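Local atomic coordinates of putative endoribonuclease (Klebsiella pneumoniae, PDB entry 3LYB), a protein that is a putative endoribonuclease of the L-PSP (YjgF-like) family, probably acting on RNA, though its actual activity and substrate remain uncertain. Residues 22-28 and 144-150; 52-56 and 112-116. All coordinates share one frame; numbering follows the deposited sequence.

Interaction 1. Residues 22-28 and 144-150; sequences DFIFLSG and EATVWLP
Strand 23-26 runs antiparallel to strand 144-148, with axes 4.6 Å apart and at 166°, a pairing in which I24 and V147 form a hydrogen-bonded pair flanked by the non-hydrogen-bonded pairs F23-W148 and F25-T146. I24 N donates to V147 O and V147 N to I24 O, while L26 N to A145 O and L149 N to D22 O, the latter 2.7 Å, extend the series. Side chains then alternate between two faces. On one, the indole of W148 presents its edge to a face of the F23 ring: the five-membered ring centroid lies 5.0 Å from that of the phenyl, the planes meet at 55°, and W148 CD1 sits above the ring near its rim, 3.8 Å from F23 CZ. Beside this pair, a chi1 of -53° turns T146 CG2 onto the F25 ring, 3.6 Å from F25 CE2, the two side chains pointing the same way. F23 and F25 of this face also pack on a second subunit; E144 OE2 forms a salt bridge with K96 NZ of that second subunit, and E144 OE1 a hydrogen bond with T126 OG1 of the same neighbour. The reverse face is aliphatic: V147 meets I24 CB to CB and sends CG2 to within 3.7 Å of L26 CD1, whereas I24 CD1 reaches L149 CD2 at 3.6 Å. L26 and A145 continue this layer onto T83 and I80 of helix 60-85. A sheet with one face against helix 60-85 and the other facing neighbouring subunits is consistent with the oligomeric YjgF-like fold.

Interaction 2. Residues 52-56 and 112-116; sequences ELLGA and RVRKL
R112 NH1 donates a hydrogen bond to L54 O across 3.1 Å, with an N-H...O angle of 153°. The nitrogen approaches in the plane of the carbonyl, and the oxygen lies at the edge of the guanidinium, tilted 19° out of its plane. R112 leaves its helix in an extended run as far as CD and then bends at chi3 (-58°), which turns the guanidinium toward the carbonyl. The same NH1 has a weak second bond to Q66 OE1, and Q66 also donates through NE2 to G55 O, so one glutamine of helix 60-85 contacts both segments. G55 has positive phi and is the C-prime residue of a Schellman motif ending helix 48-54; its CA lies 4.0 Å from R112 NH1. Beyond this polar end the contact is aliphatic. The L54 and V113 side chains cross obliquely, with L54 CD2 3.9 Å from V113 CG2, and L54 CD2 meets L116 CD1 at 4.0 Å, the L54 and L116 side chains being about perpendicular. L116 and L53 approach tip to tip, with L116 CD1 3.8 Å from L53 CG. On the inner side, L54 packs on W74 and V113 on L70 and L77, all of helix 60-85. The guanidinium also comes close to R112 of a fourth subunit, a meeting of like charges. Placed by the closing turn of helix 48-54, where carbonyls gather, the positive group would probably be stabilised by the negative end of the helix dipole; the chemistry thus joins a polar bond at the helix end to the apolar packing of L53, L54, V113 and L116.

In the fold
Following the chain from the N terminus, strand 23-26 is reached first, and its partner, 144-150, comes at the C-terminal end of the model; interaction 1 therefore closes a loop of 115 residues. Interaction 2 falls entirely within that loop, joining helix 48-54 to helix 107-115 across 55 intervening residues that include helix 60-85 and strand 94-101, so the two contacts nest and do not cross. The centres of interactions 1 and 2 are about 24 Å apart, on opposite sides of the chain's centre, and the nearest atoms of interactions 1 and 2 are about 9 Å apart. Interaction 1 pairs two strands of the sheet and interaction 2 joins the ends of helices 48-54 and 107-115; helix 60-85 touches side chains of both.

Interaction 1. Residues 22-28 and 144-150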
ATOM      1  N   ASP B  22       2.358 -40.774 -26.805  1.00 54.01           N
ATOM      2  CA  ASP B  22       3.665 -40.346 -27.292  1.00 53.75           C
ATOM      3  C   ASP B  22       4.212 -39.149 -26.499  1.00 53.32           C
ATOM      4  O   ASP B  22       5.274 -38.576 -26.827  1.00 53.49           O
ATOM      5  CB  ASP B  22       3.572 -40.021 -28.785  1.00 54.10           C
ATOM      6  CG  ASP B  22       3.053 -41.206 -29.612  1.00 55.76           C
ATOM      7  OD1 ASP B  22       3.600 -42.325 -29.509  1.00 57.41           O
ATOM      8  OD2 ASP B  22       2.083 -41.024 -30.370  1.00 57.84           O
ATOM      9  N   PHE B  23       3.493 -38.793 -25.436  1.00 52.07           N
ATOM     10  CA  PHE B  23       3.776 -37.588 -24.685  1.00 50.84           C
ATOM     11  C   PHE B  23       4.356 -37.882 -23.316  1.00 49.79           C
ATOM     12  O   PHE B  23       4.009 -38.873 -22.672  1.00 49.93           O
ATOM     13  CB  PHE B  23       2.499 -36.770 -24.500  1.00 51.09           C
ATOM     14  CG  PHE B  23       2.087 -35.995 -25.706  1.00 51.26           C
ATOM     15  CD1 PHE B  23       2.677 -34.772 -25.998  1.00 51.68           C
ATOM     16  CD2 PHE B  23       1.071 -36.467 -26.537  1.00 52.29           C
ATOM     17  CE1 PHE B  23       2.278 -34.036 -27.111  1.00 51.90           C
ATOM     18  CE2 PHE B  23       0.659 -35.736 -27.650  1.00 51.95           C
ATOM     19  CZ  PHE B  23       1.267 -34.521 -27.935  1.00 52.43           C
ATOM     20  N   ILE B  24       5.230 -36.992 -22.879  1.00 48.13           N
ATOM     21  CA  ILE B  24       5.749 -37.009 -21.537  1.00 46.89           C
ATOM     22  C   ILE B  24       5.503 -35.642 -20.929  1.00 46.35           C
ATOM     23  O   ILE B  24       5.873 -34.611 -21.511  1.00 45.86           O
ATOM     24  CB  ILE B  24       7.229 -37.321 -21.542  1.00 47.07           C
ATOM     25  CG1 ILE B  24       7.430 -38.740 -22.075  1.00 46.85           C
ATOM     26  CG2 ILE B  24       7.844 -37.145 -20.138  1.00 46.71           C
ATOM     27  CD1 ILE B  24       8.717 -38.911 -22.793  1.00 47.35           C
ATOM     28  N   PHE B  25       4.857 -35.647 -19.766  1.00 45.45           N
ATOM     29  CA  PHE B  25       4.535 -34.431 -19.043  1.00 44.82           C
ATOM     30  C   PHE B  25       5.432 -34.275 -17.834  1.00 43.85           C
ATOM     31  O   PHE B  25       5.536 -35.184 -17.026  1.00 43.67           O
ATOM     32  CB  PHE B  25       3.079 -34.468 -18.608  1.00 45.28           C
ATOM     33  CG  PHE B  25       2.114 -34.475 -19.750  1.00 47.52           C
ATOM     34  CD1 PHE B  25       1.724 -35.676 -20.345  1.00 50.25           C
ATOM     35  CD2 PHE B  25       1.594 -33.283 -20.239  1.00 49.75           C
ATOM     36  CE1 PHE B  25       0.831 -35.689 -21.417  1.00 50.92           C
ATOM     37  CE2 PHE B  25       0.697 -33.279 -21.315  1.00 51.93           C
ATOM     38  CZ  PHE B  25       0.315 -34.487 -21.905  1.00 52.23           C
ATOM     39  N   LEU B  26       6.092 -33.126 -17.719  1.00 43.24           N
ATOM     40  CA  LEU B  26       6.869 -32.833 -16.516  1.00 42.39           C
ATOM     41  C   LEU B  26       6.045 -32.042 -15.530  1.00 42.14           C
ATOM     42  O   LEU B  26       5.212 -31.235 -15.910  1.00 42.65           O
ATOM     43  CB  LEU B  26       8.165 -32.083 -16.840  1.00 42.14           C
ATOM     44  CG  LEU B  26       9.371 -32.953 -17.198  1.00 41.26           C
ATOM     45  CD1 LEU B  26       9.173 -33.514 -18.581  1.00 42.19           C
ATOM     46  CD2 LEU B  26      10.653 -32.183 -17.166  1.00 40.31           C
ATOM     47  N   SER B  27       6.263 -32.306 -14.253  1.00 41.67           N
ATOM     48  CA  SER B  27       5.855 -31.384 -13.217  1.00 41.18           C
ATOM     49  C   SER B  27       6.584 -30.066 -13.424  1.00 40.50           C
ATOM     50  O   SER B  27       7.717 -30.066 -13.927  1.00 40.59           O
ATOM     51  CB  SER B  27       6.246 -31.955 -11.868  1.00 41.06           C
ATOM     52  OG  SER B  27       5.407 -33.045 -11.559  1.00 42.60           O
ATOM     53  N   GLY B  28       5.940 -28.950 -13.056  1.00 39.60           N
ATOM     54  CA  GLY B  28       6.605 -27.629 -13.071  1.00 37.65           C
ATOM     55  C   GLY B  28       7.866 -27.720 -12.248  1.00 36.49           C
ATOM     56  O   GLY B  28       7.871 -28.297 -11.164  1.00 36.44           O
ATOM     57  N   GLU B 144       7.298 -25.282 -16.734  1.00 34.12           N
ATOM     58  CA  GLU B 144       6.599 -26.549 -16.913  1.00 35.44           C
ATOM     59  C   GLU B 144       6.820 -27.021 -18.344  1.00 35.32           C
ATOM     60  O   GLU B 144       6.643 -26.263 -19.281  1.00 35.08           O
ATOM     61  CB  GLU B 144       5.100 -26.374 -16.629  1.00 35.77           C
ATOM     62  CG  GLU B 144       4.235 -27.620 -16.837  1.00 37.80           C
ATOM     63  CD  GLU B 144       2.760 -27.279 -17.069  1.00 41.80           C
ATOM     64  OE1 GLU B 144       2.110 -26.808 -16.112  1.00 45.04           O
ATOM     65  OE2 GLU B 144       2.234 -27.480 -18.197  1.00 42.91           O
ATOM     66  N   ALA B 145       7.204 -28.273 -18.501  1.00 36.24           N
ATOM     67  CA  ALA B 145       7.595 -28.783 -19.798  1.00 37.77           C
ATOM     68  C   ALA B 145       6.697 -29.908 -20.262  1.00 38.87           C
ATOM     69  O   ALA B 145       6.300 -30.780 -19.487  1.00 39.67           O
ATOM     70  CB  ALA B 145       9.060 -29.245 -19.775  1.00 37.68           C
ATOM     71  N   THR B 146       6.379 -29.883 -21.541  1.00 40.34           N
ATOM     72  CA  THR B 146       5.717 -31.009 -22.157  1.00 42.44           C
ATOM     73  C   THR B 146       6.559 -31.578 -23.322  1.00 43.53           C
ATOM     74  O   THR B 146       7.095 -30.841 -24.151  1.00 43.28           O
ATOM     75  CB  THR B 146       4.303 -30.647 -22.576  1.00 42.27           C
ATOM     76  OG1 THR B 146       3.625 -30.100 -21.440  1.00 43.28           O
ATOM     77  CG2 THR B 146       3.558 -31.880 -23.034  1.00 42.46           C
ATOM     78  N   VAL B 147       6.675 -32.900 -23.343  1.00 45.27           N
ATOM     79  CA  VAL B 147       7.544 -33.591 -24.287  1.00 47.23           C
ATOM     80  C   VAL B 147       6.758 -34.470 -25.283  1.00 48.17           C
ATOM     81  O   VAL B 147       5.819 -35.177 -24.897  1.00 48.03           O
ATOM     82  CB  VAL B 147       8.600 -34.428 -23.531  1.00 46.81           C
ATOM     83  CG1 VAL B 147       9.782 -34.659 -24.398  1.00 48.31           C
ATOM     84  CG2 VAL B 147       9.081 -33.695 -22.302  1.00 47.05           C
ATOM     85  N   TRP B 148       7.123 -34.387 -26.566  1.00 49.86           N
ATOM     86  CA  TRP B 148       6.652 -35.360 -27.575  1.00 51.50           C
ATOM     87  C   TRP B 148       7.789 -36.278 -27.972  1.00 51.73           C
ATOM     88  O   TRP B 148       8.808 -35.843 -28.506  1.00 51.19           O
ATOM     89  CB  TRP B 148       6.091 -34.668 -28.807  1.00 52.36           C
ATOM     90  CG  TRP B 148       5.347 -35.580 -29.780  1.00 54.78           C
ATOM     91  CD1 TRP B 148       4.191 -36.277 -29.543  1.00 56.44           C
ATOM     92  CD2 TRP B 148       5.692 -35.836 -31.148  1.00 57.17           C
ATOM     93  NE1 TRP B 148       3.796 -36.950 -30.678  1.00 57.28           N
ATOM     94  CE2 TRP B 148       4.704 -36.707 -31.675  1.00 58.34           C
ATOM     95  CE3 TRP B 148       6.741 -35.414 -31.981  1.00 58.46           C
ATOM     96  CZ2 TRP B 148       4.739 -37.172 -33.003  1.00 60.03           C
ATOM     97  CZ3 TRP B 148       6.774 -35.872 -33.304  1.00 60.23           C
ATOM     98  CH2 TRP B 148       5.778 -36.743 -33.799  1.00 60.66           C
ATOM     99  N   LEU B 149       7.584 -37.558 -27.706  1.00 52.93           N
ATOM    100  CA  LEU B 149       8.626 -38.556 -27.823  1.00 54.38           C
ATOM    101  C   LEU B 149       7.982 -39.929 -28.055  1.00 55.66           C
ATOM    102  O   LEU B 149       7.733 -40.661 -27.077  1.00 55.38           O
ATOM    103  CB  LEU B 149       9.435 -38.561 -26.531  1.00 54.08           C
ATOM    104  CG  LEU B 149      10.813 -39.200 -26.512  1.00 54.67           C
ATOM    105  CD1 LEU B 149      11.730 -38.573 -27.561  1.00 56.06           C
ATOM    106  CD2 LEU B 149      11.417 -39.066 -25.130  1.00 54.85           C
ATOM    107  N   PRO B 150       7.689 -40.277 -29.343  1.00 56.92           N
ATOM    108  CA  PRO B 150       7.041 -41.559 -29.743  1.00 57.57           C
ATOM    109  C   PRO B 150       7.724 -42.839 -29.205  1.00 57.86           C
ATOM    110  O   PRO B 150       7.085 -43.637 -28.491  1.00 58.06           O
ATOM    111  CB  PRO B 150       7.097 -41.516 -31.282  1.00 57.77           C
ATOM    112  CG  PRO B 150       7.083 -40.049 -31.602  1.00 57.43           C
ATOM    113  CD  PRO B 150       7.912 -39.402 -30.516  1.00 56.96           C
TER

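Interaction 2. Residues 52-56 and 112-116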
ATOM      1  N   GLU B  52      30.099 -17.487 -16.754  1.00 39.60           N
ATOM      2  CA  GLU B  52      30.398 -16.510 -17.836  1.00 40.16           C
ATOM      3  C   GLU B  52      29.583 -16.892 -19.067  1.00 39.10           C
ATOM      4  O   GLU B  52      29.296 -16.061 -19.901  1.00 39.41           O
ATOM      5  CB  GLU B  52      31.921 -16.192 -18.038  1.00 40.82           C
ATOM      6  CG  GLU B  52      32.347 -15.047 -19.093  1.00 43.23           C
ATOM      7  CD  GLU B  52      31.895 -13.571 -18.803  1.00 46.53           C
ATOM      8  OE1 GLU B  52      32.641 -12.799 -18.131  1.00 45.67           O
ATOM      9  OE2 GLU B  52      30.821 -13.154 -19.327  1.00 46.62           O
ATOM     10  N   LEU B  53      29.091 -18.118 -19.089  1.00 38.82           N
ATOM     11  CA  LEU B  53      28.122 -18.526 -20.109  1.00 39.07           C
ATOM     12  C   LEU B  53      26.705 -17.947 -19.906  1.00 39.14           C
ATOM     13  O   LEU B  53      25.915 -17.882 -20.860  1.00 39.35           O
ATOM     14  CB  LEU B  53      28.046 -20.056 -20.188  1.00 39.33           C
ATOM     15  CG  LEU B  53      27.160 -20.688 -21.256  1.00 38.65           C
ATOM     16  CD1 LEU B  53      27.667 -20.347 -22.641  1.00 39.96           C
ATOM     17  CD2 LEU B  53      27.136 -22.169 -21.053  1.00 39.04           C
ATOM     18  N   LEU B  54      26.372 -17.560 -18.673  1.00 38.49           N
ATOM     19  CA  LEU B  54      25.118 -16.847 -18.421  1.00 37.72           C
ATOM     20  C   LEU B  54      25.325 -15.334 -18.544  1.00 37.83           C
ATOM     21  O   LEU B  54      24.370 -14.573 -18.512  1.00 38.09           O
ATOM     22  CB  LEU B  54      24.490 -17.225 -17.069  1.00 37.00           C
ATOM     23  CG  LEU B  54      24.251 -18.719 -16.782  1.00 35.58           C
ATOM     24  CD1 LEU B  54      23.902 -18.998 -15.311  1.00 30.71           C
ATOM     25  CD2 LEU B  54      23.260 -19.380 -17.750  1.00 33.61           C
ATOM     26  N   GLY B  55      26.570 -14.906 -18.698  1.00 37.70           N
ATOM     27  CA  GLY B  55      26.856 -13.499 -18.926  1.00 37.84           C
ATOM     28  C   GLY B  55      27.357 -12.781 -17.686  1.00 38.32           C
ATOM     29  O   GLY B  55      27.254 -11.556 -17.595  1.00 37.94           O
ATOM     30  N   ALA B  56      27.900 -13.530 -16.726  1.00 38.57           N
ATOM     31  CA  ALA B  56      28.543 -12.906 -15.573  1.00 39.28           C
ATOM     32  C   ALA B  56      29.636 -11.931 -16.031  1.00 40.14           C
ATOM     33  O   ALA B  56      30.327 -12.179 -17.020  1.00 40.41           O
ATOM     34  CB  ALA B  56      29.107 -13.961 -14.656  1.00 39.12           C
ATOM     35  N   ARG B 112      17.892 -15.011 -22.512  1.00 35.96           N
ATOM     36  CA  ARG B 112      19.302 -15.258 -22.814  1.00 35.85           C
ATOM     37  C   ARG B 112      19.576 -16.745 -22.568  1.00 36.13           C
ATOM     38  O   ARG B 112      20.032 -17.459 -23.468  1.00 36.30           O
ATOM     39  CB  ARG B 112      20.226 -14.356 -21.966  1.00 35.14           C
ATOM     40  CG  ARG B 112      21.700 -14.812 -21.885  1.00 33.77           C
ATOM     41  CD  ARG B 112      22.550 -13.960 -20.903  1.00 32.36           C
ATOM     42  NE  ARG B 112      22.550 -12.533 -21.245  1.00 32.21           N
ATOM     43  CZ  ARG B 112      22.890 -11.533 -20.427  1.00 29.94           C
ATOM     44  NH1 ARG B 112      23.289 -11.754 -19.186  1.00 29.75           N
ATOM     45  NH2 ARG B 112      22.839 -10.291 -20.867  1.00 29.24           N
ATOM     46  N   VAL B 113      19.242 -17.205 -21.367  1.00 35.94           N
ATOM     47  CA  VAL B 113      19.489 -18.584 -20.966  1.00 35.97           C
ATOM     48  C   VAL B 113      18.768 -19.605 -21.847  1.00 36.62           C
ATOM     49  O   VAL B 113      19.344 -20.640 -22.206  1.00 36.44           O
ATOM     50  CB  VAL B 113      19.127 -18.796 -19.489  1.00 35.61           C
ATOM     51  CG1 VAL B 113      19.480 -20.197 -19.029  1.00 34.13           C
ATOM     52  CG2 VAL B 113      19.859 -17.781 -18.641  1.00 35.46           C
ATOM     53  N   ARG B 114      17.523 -19.316 -22.205  1.00 37.22           N
ATOM     54  CA  ARG B 114      16.748 -20.283 -22.970  1.00 38.13           C
ATOM     55  C   ARG B 114      17.371 -20.524 -24.336  1.00 38.99           C
ATOM     56  O   ARG B 114      17.396 -21.652 -24.804  1.00 39.33           O
ATOM     57  CB  ARG B 114      15.285 -19.885 -23.113  1.00 37.82           C
ATOM     58  CG  ARG B 114      14.439 -21.047 -23.563  1.00 38.21           C
ATOM     59  CD  ARG B 114      13.005 -20.713 -23.797  1.00 38.76           C
ATOM     60  NE  ARG B 114      12.823 -19.511 -24.600  1.00 40.95           N
ATOM     61  CZ  ARG B 114      11.636 -18.978 -24.885  1.00 41.48           C
ATOM     62  NH1 ARG B 114      10.514 -19.556 -24.444  1.00 40.83           N
ATOM     63  NH2 ARG B 114      11.566 -17.866 -25.609  1.00 40.64           N
ATOM     64  N   LYS B 115      17.887 -19.474 -24.957  1.00 40.03           N
ATOM     65  CA  LYS B 115      18.644 -19.603 -26.200  1.00 41.71           C
ATOM     66  C   LYS B 115      19.768 -20.666 -26.129  1.00 42.35           C
ATOM     67  O   LYS B 115      19.971 -21.432 -27.083  1.00 42.48           O
ATOM     68  CB  LYS B 115      19.243 -18.264 -26.598  1.00 41.53           C
ATOM     69  CG  LYS B 115      18.293 -17.352 -27.305  1.00 43.46           C
ATOM     70  CD  LYS B 115      18.995 -16.009 -27.584  1.00 49.00           C
ATOM     71  CE  LYS B 115      18.013 -14.936 -28.054  1.00 50.39           C
ATOM     72  NZ  LYS B 115      18.512 -13.561 -27.773  1.00 51.45           N
ATOM     73  N   LEU B 116      20.483 -20.711 -25.005  1.00 42.61           N
ATOM     74  CA  LEU B 116      21.529 -21.713 -24.807  1.00 43.28           C
ATOM     75  C   LEU B 116      21.040 -23.163 -24.863  1.00 43.69           C
ATOM     76  O   LEU B 116      21.850 -24.066 -24.979  1.00 43.79           O
ATOM     77  CB  LEU B 116      22.280 -21.494 -23.478  1.00 42.92           C
ATOM     78  CG  LEU B 116      22.783 -20.106 -23.056  1.00 43.12           C
ATOM     79  CD1 LEU B 116      23.368 -20.159 -21.650  1.00 42.72           C
ATOM     80  CD2 LEU B 116      23.775 -19.490 -24.034  1.00 41.46           C
TER